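Local coordinates for dihydrodipicolinate reductase N-terminus domain-containing protein (PDB 6IAQ), which binds NADP and, as a native amine dehydrogenase, probably catalyses the asymmetric reductive amination of ketones to chiral amines, at residues V69-H74 / A97-N102; A197-T202 / T224-D229; V311-D316 / V325-L330. All coordinates share one frame; numbering follows the deposited sequence.

Contact 1: residues V69-H74 / A97-N102; sequences VLEQTH and AEHGVN
H99 lies against the last turn of helix 66-73, meeting L70 with one face of its ring and E71 with its rim. Its CB sits 4.1 Å from L70 CD1. Chi1 of -69° sets CG beside the backbone N, and from there the imidazole reaches across to helix 66-73. CG lies 4.1 Å from L70 CB, which covers that face. CD2 comes to 3.4 Å from E71 CG, a methylene lying in the ring plane at its edge. At the far corner NE2 donates to E71 OE2, 2.7 Å away and nearly straight at 165°. The acceptor stays in the ring plane, but the ring meets the carboxylate on its anti side, 26° out of the carboxylate plane. ND1 is bonded to I95 O of helix 86-98, which H99 follows, so both ring nitrogens are engaged and the ring's rotation is fixed. Deeper in, L70 CD1 packs on V101 CG2 at 4.0 Å. G100, with positive phi, is the C-prime residue of the Schellman motif that ends helix 86-98. The chain then enters strand 102-105. The contact thus joins the C-terminal ends of helices 66-73 and 86-98 in the Rossmann-type domain, next to its parallel sheet.

Contact 2: residues A197-T202 / T224-D229; sequences AQRPPT and TATRPD
The loop between helix 187-195 and helix 203-215 lies over strand 219-230, within this chain an outermost strand of the mixed sheet in the C-terminal domain, and R199 and T202 reach from this loop to T226 and T224. The touching parts run 107° apart, so the loop passes across the strand and meets it through side chains. R199 makes the polar link. Its CG stands anti to the backbone N (chi1 -164°), and a bend at chi2 carries the guanidinium to the strand, where it and the T226 side chain approach each other head-on. NH1 donates to T226 OG1 over 2.9 Å with an N-H...O angle of 166°, and the hydroxyl lies at the guanidinium edge, in its plane. NH2 lies 3.8 Å from T226 CG2. The bonding continues into the adjacent strand 249-260: D254 OD1 takes a salt bridge from R199 NH2 and a hydrogen bond with T226 OG1, so arginine, hydroxyl and carboxylate close a small triangle that holds the guanidinium in place. F252 adds a cation-pi contact, and W193 and V194 of helix 187-195 also touch the arginine.

T202 and T224 pass side by side, running in opposite senses, with T202 CG2 4.1 Å from T224 OG1. The methyl does the touching because T202 OG1 is turned to other partners, the backbone N of R205 and D256 OD2. T224 OG1 is hydrogen-bonded to the other oxygen of that carboxylate, D256 OD1, so D256 joins the two threonines without a direct bond between them. With its hydroxyl on R205 N, T202 is the N-cap of helix 203-215, and the whole is a helix-capping loop laid against the mixed sheet of the C-terminal domain.

Contact 3: residues V311-D316 / V325-L330; sequences VNRIPD and VTVDRL
This is a buried arginine contact, in which R313, at the junction of helices 302-312 and 314-319, reaches the loop that follows strand 323-324. L330 lies over one face of the guanidinium: its CD1 stands 3.7 Å off the guanidinium plane, displaced from the centre, and its CB comes to 3.5 Å from R313 NH1. V327 meets the arginine at about a right angle, with CG1 4.0 Å from R313 NE. A bend at chi2 (-53°) turns the R313 head toward the loop, where NH1 also meets D316 OD2 of helix 314-319 in a salt bridge at 2.9 Å, in the guanidinium plane. NH1 also bonds P331 O, and NE pairs with D142 of helix 141-153. Two carboxylates thus face the buried guanidinium and probably offset its charge, although D316 is shared with R336. Strand 323-324 is the last strand of the Rossmann-type parallel sheet, and the loop leaving it returns past the helices that precede it. A water joins the two sides: it accepts from R313 NH2 at 3.1 Å and lies 2.9 Å from V327 O and equally far from L330 O. N312 bonds to backbone oxygens of G154 and A156 of the second subunit.

Along the chain the contacts follow in series, 1, then 2, then 3. Contact 1 lies in the N-terminal NADP-binding region, and contacts 2 and 3 both belong to the C-terminal part of the sequence. In space the grouping differs: the second segment of contact 3 directly follows strand 323-324, which adds to the same parallel sheet as strand 102-105, which begins at the end of contact 1. Their centres are 20 Å apart and their nearest atoms about 7 Å. Contact 2 lies on the mixed sheet, 35 Å from contact 1 and 28 Å from contact 3 between centres, across the chain's centre from contact 3. The C-terminal part of the chain thus returns to complete the Rossmann-type sheet. Each contact has a side chain about 10 to 12 Å from the bound NADP.

Contact 1: residues V69-H74 / A97-N102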
loop_
_atom_site.group_PDB
_atom_site.type_symbol
_atom_site.label_atom_id
_atom_site.label_comp_id
_atom_site.label_asym_id
_atom_site.label_seq_id
_atom_site.Cartn_x
_atom_site.Cartn_y
_atom_site.Cartn_z
ATOM N N VAL A 69 29.339 21.388 11.484
ATOM C CA VAL A 69 28.399 21.705 10.369
ATOM C C VAL A 69 27.024 22.054 10.964
ATOM O O VAL A 69 26.417 23.034 10.493
ATOM C CB VAL A 69 28.311 20.554 9.362
ATOM C CG1 VAL A 69 27.176 20.735 8.374
ATOM C CG2 VAL A 69 29.616 20.398 8.628
ATOM N N LEU A 70 26.541 21.295 11.952
ATOM C CA LEU A 70 25.193 21.530 12.523
ATOM C C LEU A 70 25.185 22.859 13.299
ATOM O O LEU A 70 24.201 23.607 13.180
ATOM C CB LEU A 70 24.804 20.346 13.412
ATOM C CG LEU A 70 24.574 19.011 12.691
ATOM C CD1 LEU A 70 23.830 18.029 13.574
ATOM C CD2 LEU A 70 23.836 19.158 11.373
ATOM N N GLU A 71 26.239 23.140 14.072
ATOM C CA GLU A 71 26.377 24.391 14.864
ATOM C C GLU A 71 26.434 25.573 13.889
ATOM O O GLU A 71 25.820 26.609 14.183
ATOM C CB GLU A 71 27.571 24.293 15.816
ATOM C CG GLU A 71 27.293 23.316 16.964
ATOM C CD GLU A 71 28.500 22.764 17.707
ATOM O OE1 GLU A 71 29.620 23.272 17.466
ATOM O OE2 GLU A 71 28.327 21.831 18.535
ATOM N N GLN A 72 27.100 25.422 12.749
ATOM C CA GLN A 72 27.279 26.515 11.759
ATOM C C GLN A 72 25.986 26.748 10.939
ATOM O O GLN A 72 25.777 27.907 10.521
ATOM C CB GLN A 72 28.487 26.226 10.865
ATOM C CG GLN A 72 29.813 26.442 11.583
ATOM C CD GLN A 72 31.004 26.131 10.703
ATOM O OE1 GLN A 72 30.879 25.786 9.522
ATOM N NE2 GLN A 72 32.177 26.137 11.314
ATOM N N THR A 73 25.174 25.719 10.660
ATOM C CA THR A 73 24.083 25.820 9.657
ATOM C C THR A 73 22.683 25.623 10.265
ATOM O O THR A 73 21.732 26.118 9.633
ATOM C CB THR A 73 24.324 24.860 8.486
ATOM O OG1 THR A 73 24.269 23.539 9.017
ATOM C CG2 THR A 73 25.638 25.122 7.779
ATOM N N HIS A 74 22.537 24.934 11.392
ATOM C CA HIS A 74 21.228 24.621 12.033
ATOM C C HIS A 74 20.171 24.275 10.989
ATOM O O HIS A 74 19.156 24.970 10.837
ATOM C CB HIS A 74 20.798 25.753 12.947
ATOM C CG HIS A 74 21.633 25.808 14.176
ATOM N ND1 HIS A 74 22.768 26.608 14.259
ATOM C CD2 HIS A 74 21.566 25.123 15.337
ATOM C CE1 HIS A 74 23.311 26.441 15.448
ATOM N NE2 HIS A 74 22.602 25.525 16.117
ATOM N N ALA A 97 20.460 14.674 17.315
ATOM C CA ALA A 97 19.473 14.854 18.396
ATOM C C ALA A 97 19.992 15.887 19.413
ATOM O O ALA A 97 19.176 16.729 19.870
ATOM C CB ALA A 97 19.203 13.522 19.047
ATOM N N GLU A 98 21.293 15.846 19.756
ATOM C CA GLU A 98 21.916 16.820 20.689
ATOM C C GLU A 98 21.667 18.248 20.197
ATOM O O GLU A 98 21.389 19.133 21.016
ATOM C CB GLU A 98 23.427 16.623 20.817
ATOM C CG GLU A 98 23.910 16.965 22.224
ATOM C CD GLU A 98 23.933 15.747 23.125
ATOM O OE1 GLU A 98 24.337 14.691 22.616
ATOM O OE2 GLU A 98 23.546 15.849 24.301
ATOM N N HIS A 99 21.769 18.461 18.895
ATOM C CA HIS A 99 21.669 19.788 18.239
ATOM C C HIS A 99 20.217 20.121 17.864
ATOM O O HIS A 99 20.021 21.110 17.162
ATOM C CB HIS A 99 22.622 19.843 17.047
ATOM C CG HIS A 99 24.060 19.840 17.430
ATOM N ND1 HIS A 99 24.747 18.686 17.794
ATOM C CD2 HIS A 99 24.956 20.852 17.499
ATOM C CE1 HIS A 99 26.011 18.995 18.060
ATOM N NE2 HIS A 99 26.165 20.312 17.864
ATOM N N GLY A 100 19.238 19.346 18.332
ATOM C CA GLY A 100 17.818 19.497 17.958
ATOM C C GLY A 100 17.569 19.383 16.467
ATOM O O GLY A 100 16.576 19.976 15.974
ATOM N N VAL A 101 18.392 18.626 15.737
ATOM C CA VAL A 101 18.267 18.524 14.254
ATOM C C VAL A 101 17.485 17.244 13.923
ATOM O O VAL A 101 17.879 16.132 14.392
ATOM C CB VAL A 101 19.644 18.574 13.561
ATOM C CG1 VAL A 101 19.542 18.219 12.095
ATOM C CG2 VAL A 101 20.311 19.944 13.722
ATOM N N ASN A 102 16.378 17.400 13.185
ATOM C CA ASN A 102 15.576 16.255 12.669
ATOM C C ASN A 102 16.502 15.398 11.800
ATOM O O ASN A 102 17.356 15.972 11.077
ATOM C CB ASN A 102 14.396 16.715 11.825
ATOM C CG ASN A 102 13.412 17.584 12.595
ATOM O OD1 ASN A 102 12.869 17.155 13.609
ATOM N ND2 ASN A 102 13.174 18.794 12.109
#

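Contact 2: residues A197-T202 / T224-D229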
loop_
_atom_site.group_PDB
_atom_site.type_symbol
_atom_site.label_atom_id
_atom_site.label_comp_id
_atom_site.label_asym_id
_atom_site.label_seq_id
_atom_site.Cartn_x
_atom_site.Cartn_y
_atom_site.Cartn_z
ATOM N N ALA A 197 29.618 -13.648 18.402
ATOM C CA ALA A 197 28.736 -13.357 19.552
ATOM C C ALA A 197 27.971 -12.048 19.329
ATOM O O ALA A 197 26.890 -11.897 19.899
ATOM C CB ALA A 197 29.595 -13.291 20.796
ATOM N N GLN A 198 28.561 -11.107 18.598
ATOM C CA GLN A 198 28.006 -9.741 18.416
ATOM C C GLN A 198 27.658 -9.499 16.946
ATOM O O GLN A 198 27.668 -8.315 16.529
ATOM C CB GLN A 198 28.988 -8.694 18.942
ATOM C CG GLN A 198 29.082 -8.795 20.447
ATOM C CD GLN A 198 29.851 -7.684 21.102
ATOM O OE1 GLN A 198 30.297 -6.721 20.468
ATOM N NE2 GLN A 198 30.012 -7.846 22.409
ATOM N N ARG A 199 27.332 -10.545 16.194
ATOM C CA ARG A 199 26.816 -10.374 14.800
ATOM C C ARG A 199 25.595 -9.465 14.858
ATOM O O ARG A 199 24.721 -9.663 15.700
ATOM C CB ARG A 199 26.469 -11.708 14.133
ATOM C CG ARG A 199 26.331 -11.584 12.619
ATOM C CD ARG A 199 24.997 -12.105 12.152
ATOM N NE ARG A 199 24.653 -11.700 10.787
ATOM C CZ ARG A 199 23.795 -12.378 10.019
ATOM N NH1 ARG A 199 23.229 -13.474 10.485
ATOM N NH2 ARG A 199 23.502 -11.965 8.794
ATOM N N PRO A 200 25.506 -8.413 14.023
ATOM C CA PRO A 200 24.363 -7.502 14.075
ATOM C C PRO A 200 23.041 -8.193 13.758
ATOM O O PRO A 200 23.039 -9.252 13.112
ATOM C CB PRO A 200 24.646 -6.384 13.055
ATOM C CG PRO A 200 25.884 -6.798 12.316
ATOM C CD PRO A 200 26.502 -7.988 13.046
ATOM N N PRO A 201 21.902 -7.584 14.157
ATOM C CA PRO A 201 20.592 -8.112 13.794
ATOM C C PRO A 201 20.433 -8.061 12.255
ATOM O O PRO A 201 21.033 -7.238 11.577
ATOM C CB PRO A 201 19.591 -7.180 14.505
ATOM C CG PRO A 201 20.347 -5.852 14.657
ATOM C CD PRO A 201 21.808 -6.268 14.833
ATOM N N THR A 202 19.681 -9.005 11.721
ATOM C CA THR A 202 19.356 -9.076 10.277
ATOM C C THR A 202 18.403 -7.929 9.931
ATOM O O THR A 202 17.559 -7.547 10.760
ATOM C CB THR A 202 18.798 -10.450 9.895
ATOM O OG1 THR A 202 17.591 -10.634 10.647
ATOM C CG2 THR A 202 19.807 -11.552 10.157
ATOM N N THR A 224 15.863 -17.493 13.234
ATOM C CA THR A 224 16.704 -16.826 12.214
ATOM C C THR A 224 17.765 -17.804 11.742
ATOM O O THR A 224 18.176 -18.640 12.545
ATOM C CB THR A 224 17.355 -15.546 12.764
ATOM O OG1 THR A 224 17.971 -14.909 11.648
ATOM C CG2 THR A 224 18.379 -15.810 13.857
ATOM N N ALA A 225 18.194 -17.681 10.496
ATOM C CA ALA A 225 19.320 -18.445 9.925
ATOM C C ALA A 225 19.896 -17.658 8.750
ATOM O O ALA A 225 19.153 -16.875 8.109
ATOM C CB ALA A 225 18.884 -19.825 9.502
ATOM N N THR A 226 21.183 -17.839 8.503
ATOM C CA THR A 226 21.932 -17.135 7.453
ATOM C C THR A 226 22.864 -18.130 6.787
ATOM O O THR A 226 23.459 -18.942 7.510
ATOM C CB THR A 226 22.721 -15.955 8.021
ATOM O OG1 THR A 226 21.755 -15.070 8.584
ATOM C CG2 THR A 226 23.579 -15.272 6.975
ATOM N N ARG A 227 22.976 -18.059 5.466
ATOM C CA ARG A 227 23.963 -18.836 4.695
ATOM C C ARG A 227 24.652 -17.883 3.728
ATOM O O ARG A 227 24.067 -16.892 3.270
ATOM C CB ARG A 227 23.265 -20.000 3.985
ATOM C CG ARG A 227 22.250 -19.579 2.939
ATOM C CD ARG A 227 22.104 -20.632 1.858
ATOM N NE ARG A 227 21.407 -20.164 0.668
ATOM C CZ ARG A 227 20.083 -20.064 0.546
ATOM N NH1 ARG A 227 19.272 -20.330 1.562
ATOM N NH2 ARG A 227 19.563 -19.670 -0.607
ATOM N N PRO A 228 25.930 -18.141 3.397
ATOM C CA PRO A 228 26.642 -17.302 2.451
ATOM C C PRO A 228 26.100 -17.560 1.040
ATOM O O PRO A 228 25.617 -18.660 0.774
ATOM C CB PRO A 228 28.087 -17.776 2.584
ATOM C CG PRO A 228 27.935 -19.251 2.981
ATOM C CD PRO A 228 26.758 -19.249 3.920
ATOM N N ASP A 229 26.160 -16.525 0.204
ATOM C CA ASP A 229 25.953 -16.651 -1.252
ATOM C C ASP A 229 27.344 -16.795 -1.858
ATOM O O ASP A 229 28.252 -16.019 -1.475
ATOM C CB ASP A 229 25.144 -15.475 -1.812
ATOM C CG ASP A 229 23.766 -15.322 -1.183
ATOM O OD1 ASP A 229 23.185 -16.319 -0.787
ATOM O OD2 ASP A 229 23.292 -14.179 -1.092
#

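Contact 3: residues V311-D316 / V325-L330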
loop_
_atom_site.group_PDB
_atom_site.type_symbol
_atom_site.label_atom_id
_atom_site.label_comp_id
_atom_site.label_asym_id
_atom_site.label_seq_id
_atom_site.Cartn_x
_atom_site.Cartn_y
_atom_site.Cartn_z
ATOM N N VAL A 311 13.756 10.756 0.639
ATOM C CA VAL A 311 13.470 12.156 0.206
ATOM C C VAL A 311 11.999 12.480 0.473
ATOM O O VAL A 311 11.737 13.502 1.151
ATOM C CB VAL A 311 13.879 12.382 -1.252
ATOM C CG1 VAL A 311 13.376 13.717 -1.797
ATOM C CG2 VAL A 311 15.392 12.281 -1.398
ATOM N N ASN A 312 11.080 11.623 0.014
ATOM C CA ASN A 312 9.617 11.891 0.068
ATOM C C ASN A 312 9.186 11.838 1.538
ATOM O O ASN A 312 8.120 12.421 1.852
ATOM C CB ASN A 312 8.826 10.950 -0.845
ATOM C CG ASN A 312 9.129 11.139 -2.324
ATOM O OD1 ASN A 312 9.709 12.149 -2.733
ATOM N ND2 ASN A 312 8.749 10.165 -3.149
ATOM N N ARG A 313 9.998 11.247 2.428
ATOM C CA ARG A 313 9.700 11.234 3.885
ATOM C C ARG A 313 10.084 12.561 4.578
ATOM O O ARG A 313 9.632 12.788 5.711
ATOM C CB ARG A 313 10.409 10.083 4.604
ATOM C CG ARG A 313 9.723 8.727 4.550
ATOM C CD ARG A 313 8.286 8.788 5.017
ATOM N NE ARG A 313 7.662 7.483 5.115
ATOM C CZ ARG A 313 6.354 7.293 5.324
ATOM N NH1 ARG A 313 5.513 8.330 5.459
ATOM N NH2 ARG A 313 5.891 6.061 5.402
ATOM N N ILE A 314 10.891 13.418 3.975
ATOM C CA ILE A 314 11.484 14.574 4.714
ATOM C C ILE A 314 10.366 15.467 5.264
ATOM O O ILE A 314 10.413 15.829 6.443
ATOM C CB ILE A 314 12.520 15.336 3.866
ATOM C CG1 ILE A 314 13.832 14.543 3.774
ATOM C CG2 ILE A 314 12.759 16.738 4.424
ATOM C CD1 ILE A 314 14.740 15.024 2.683
ATOM N N PRO A 315 9.327 15.858 4.494
ATOM C CA PRO A 315 8.256 16.690 5.060
ATOM C C PRO A 315 7.526 16.002 6.224
ATOM O O PRO A 315 7.141 16.694 7.163
ATOM C CB PRO A 315 7.289 16.959 3.904
ATOM C CG PRO A 315 8.132 16.736 2.659
ATOM C CD PRO A 315 9.185 15.709 3.045
ATOM N N ASP A 316 7.350 14.676 6.138
ATOM C CA ASP A 316 6.664 13.875 7.175
ATOM C C ASP A 316 7.477 13.948 8.445
ATOM O O ASP A 316 6.872 14.130 9.495
ATOM C CB ASP A 316 6.443 12.424 6.747
ATOM C CG ASP A 316 5.570 12.257 5.515
ATOM O OD1 ASP A 316 4.833 13.236 5.184
ATOM O OD2 ASP A 316 5.650 11.171 4.890
ATOM N N VAL A 325 10.352 8.271 15.475
ATOM C CA VAL A 325 9.034 7.982 14.840
ATOM C C VAL A 325 9.276 6.992 13.692
ATOM O O VAL A 325 9.970 7.355 12.733
ATOM C CB VAL A 325 8.335 9.275 14.381
ATOM C CG1 VAL A 325 6.977 8.937 13.761
ATOM C CG2 VAL A 325 8.139 10.270 15.533
ATOM N N THR A 326 8.748 5.788 13.804
ATOM C CA THR A 326 8.865 4.706 12.803
ATOM C C THR A 326 7.827 4.897 11.688
ATOM O O THR A 326 6.759 5.483 11.919
ATOM C CB THR A 326 8.753 3.340 13.481
ATOM O OG1 THR A 326 7.517 3.309 14.203
ATOM C CG2 THR A 326 9.907 3.085 14.419
ATOM N N VAL A 327 8.154 4.407 10.502
ATOM C CA VAL A 327 7.422 4.725 9.242
ATOM C C VAL A 327 6.008 4.124 9.241
ATOM O O VAL A 327 5.160 4.652 8.534
ATOM C CB VAL A 327 8.244 4.261 8.031
ATOM C CG1 VAL A 327 9.474 5.159 7.875
ATOM C CG2 VAL A 327 8.588 2.775 8.109
ATOM N N ASP A 328 5.765 3.059 9.981
ATOM C CA ASP A 328 4.410 2.482 10.180
ATOM C C ASP A 328 3.482 3.501 10.855
ATOM O O ASP A 328 2.270 3.367 10.670
ATOM C CB ASP A 328 4.477 1.206 11.017
ATOM C CG ASP A 328 5.106 1.429 12.386
ATOM O OD1 ASP A 328 6.299 1.739 12.443
ATOM O OD2 ASP A 328 4.394 1.287 13.369
ATOM N N ARG A 329 4.017 4.483 11.586
ATOM C CA ARG A 329 3.236 5.471 12.375
ATOM C C ARG A 329 3.111 6.791 11.609
ATOM O O ARG A 329 2.336 7.663 12.054
ATOM C CB ARG A 329 3.900 5.723 13.738
ATOM C CG ARG A 329 3.926 4.505 14.647
ATOM C CD ARG A 329 4.245 4.863 16.097
ATOM N N LEU A 330 3.823 6.963 10.493
ATOM C CA LEU A 330 3.772 8.234 9.724
ATOM C C LEU A 330 2.554 8.205 8.809
ATOM O O LEU A 330 2.034 7.132 8.523
ATOM C CB LEU A 330 5.067 8.386 8.928
ATOM C CG LEU A 330 6.308 8.689 9.765
ATOM C CD1 LEU A 330 7.544 8.681 8.888
ATOM C CD2 LEU A 330 6.187 10.027 10.486
HETATM O O HOH W 1 3.171 5.354 6.601
#